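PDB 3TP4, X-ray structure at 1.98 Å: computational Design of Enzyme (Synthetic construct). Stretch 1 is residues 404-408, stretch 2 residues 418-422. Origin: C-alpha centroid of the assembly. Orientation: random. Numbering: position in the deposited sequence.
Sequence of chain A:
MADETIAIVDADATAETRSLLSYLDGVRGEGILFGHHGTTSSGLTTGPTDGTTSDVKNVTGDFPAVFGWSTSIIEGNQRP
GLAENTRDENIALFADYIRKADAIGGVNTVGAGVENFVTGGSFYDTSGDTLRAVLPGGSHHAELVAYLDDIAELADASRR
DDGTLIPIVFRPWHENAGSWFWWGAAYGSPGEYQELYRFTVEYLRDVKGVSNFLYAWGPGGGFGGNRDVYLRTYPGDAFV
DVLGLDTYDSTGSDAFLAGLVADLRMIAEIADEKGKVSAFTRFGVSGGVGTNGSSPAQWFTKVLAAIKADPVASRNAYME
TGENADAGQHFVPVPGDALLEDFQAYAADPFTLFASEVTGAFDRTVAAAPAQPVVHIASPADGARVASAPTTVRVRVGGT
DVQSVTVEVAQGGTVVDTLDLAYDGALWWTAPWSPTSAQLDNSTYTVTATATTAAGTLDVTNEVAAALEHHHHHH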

# COMPACT_ATOMS: atom_id res chain seq x y z
N SER A 404 -5.88 -14.09 28.66
CA SER A 404 -7.00 -13.25 29.05
C SER A 404 -6.77 -11.82 28.61
O SER A 404 -5.64 -11.42 28.32
N VAL A 405 -7.85 -11.06 28.52
CA VAL A 405 -7.79 -9.66 28.14
C VAL A 405 -8.85 -8.96 28.98
O VAL A 405 -10.01 -9.39 29.03
N THR A 406 -8.44 -7.89 29.64
CA THR A 406 -9.38 -7.07 30.40
C THR A 406 -9.31 -5.67 29.83
O THR A 406 -8.31 -5.26 29.24
N VAL A 407 -10.41 -4.94 29.96
CA VAL A 407 -10.45 -3.58 29.45
C VAL A 407 -10.86 -2.70 30.61
O VAL A 407 -11.76 -3.04 31.39
N GLU A 408 -10.18 -1.57 30.75
CA GLU A 408 -10.50 -0.62 31.79
C GLU A 408 -10.94 0.67 31.12
O GLU A 408 -10.22 1.22 30.29
N THR A 418 -14.88 -1.77 34.21
CA THR A 418 -13.89 -2.81 33.99
C THR A 418 -14.54 -4.01 33.29
O THR A 418 -15.54 -4.55 33.76
N LEU A 419 -13.97 -4.42 32.15
CA LEU A 419 -14.56 -5.50 31.35
C LEU A 419 -13.62 -6.68 31.21
O LEU A 419 -12.44 -6.51 30.95
N ASP A 420 -14.15 -7.88 31.39
CA ASP A 420 -13.40 -9.10 31.14
C ASP A 420 -13.81 -9.62 29.75
O ASP A 420 -14.95 -10.03 29.55
N LEU A 421 -12.90 -9.59 28.78
CA LEU A 421 -13.26 -9.93 27.41
C LEU A 421 -13.19 -11.43 27.15
O LEU A 421 -12.50 -12.17 27.85
N ALA A 422 -13.92 -11.85 26.13
CA ALA A 422 -14.02 -13.27 25.80
C ALA A 422 -13.63 -13.49 24.35
O ALA A 422 -14.06 -12.75 23.45

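No polar side chain of one stretch hydrogen-bonds directly to the other stretch; two ordered waters make those links instead. Water 1 accepts from Val405 N at 3.0 Å and lies 2.9 Å from Asp420 OD1 and 2.8 Å from Leu421 O, both within donating geometry, so it joins Val405 to Asp420 and Leu421 across the two stretches. Water 2 donates to Glu408 OE2 at a short 2.5 Å and sits 3.0 Å from Thr418 OG1, linking two residues whose closest direct approach, Glu408 CG to Thr418 OG1, is 4.4 Å.

The frame is an antiparallel pair, with strand directions 161° apart. Val407 and Leu419 form its hydrogen-bonded pair: Val407 N donates to Leu419 O at 2.8 Å, and Leu419 N to Val407 O at 2.7 Å with an N-H...O angle of 172°. Leu421 N adds a bond to Val405 O at 2.9 Å. This register places Val407 and Leu419 side by side on one face, while Thr406, Asp420, Glu408 and Thr418 share the other.

The apolar packing converges on Leu421, whose CA-to-CB bond points toward stretch 1. With chi1 m (-40°) and chi2 t (-160°), it brings CD1 to 3.6 Å from Val407 CG2 and 3.9 Å from Val405 CG1; both valines are t. Val407 has the largest covered area, 79 Å², and its CB lies 4.2 Å from Leu419 CB. Leu419 is m, t.

The polar face is less covered. Thr406, rotamer p, places CG2 3.8 Å from Asp420 OD1, a van der Waals approach by a methyl group. Asp420, chi1 t, bends its carboxylate closer to stretch 1, which explains its reach to water 1. Glu408 is t, t with chi3 80°, and Thr418 is m; across this pair water 2 supplies the polar link.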

# COMPACT_ATOMS: atom_id res chain seq x y z
CB SER A 404 -7.20 -13.29 30.58
OG SER A 404 -6.12 -12.65 31.24
CB VAL A 405 -8.11 -9.44 26.64
CG1 VAL A 405 -7.99 -7.97 26.29
CG2 VAL A 405 -7.19 -10.28 25.74
CB THR A 406 -9.02 -7.03 31.90
OG1 THR A 406 -7.68 -6.55 32.05
CG2 THR A 406 -9.12 -8.44 32.52
CB VAL A 407 -11.44 -3.45 28.27
CG1 VAL A 407 -11.79 -1.98 28.01
CG2 VAL A 407 -10.84 -4.07 27.01
CB GLU A 408 -9.29 -0.40 32.69
CG GLU A 408 -9.59 0.37 33.94
CD GLU A 408 -8.36 0.55 34.80
OE1 GLU A 408 -7.56 1.46 34.47
OE2 GLU A 408 -8.19 -0.21 35.78
CB THR A 418 -13.25 -3.23 35.32
OG1 THR A 418 -12.67 -2.07 35.94
CG2 THR A 418 -12.16 -4.28 35.10
CB LEU A 419 -14.92 -4.99 29.96
CG LEU A 419 -15.75 -3.70 29.93
CD1 LEU A 419 -15.89 -3.18 28.51
CD2 LEU A 419 -17.11 -3.95 30.57
CB ASP A 420 -13.71 -10.12 32.23
CG ASP A 420 -12.74 -11.29 32.24
OD1 ASP A 420 -11.63 -11.16 31.68
OD2 ASP A 420 -13.09 -12.34 32.83
CB LEU A 421 -12.41 -9.18 26.37
CG LEU A 421 -12.03 -7.72 26.56
CD1 LEU A 421 -11.62 -7.08 25.22
CD2 LEU A 421 -13.11 -6.90 27.25
CB ALA A 422 -15.43 -13.78 26.07
O HOH W 1 -10.32 -12.48 29.52
O HOH W 2 -9.76 -1.88 36.78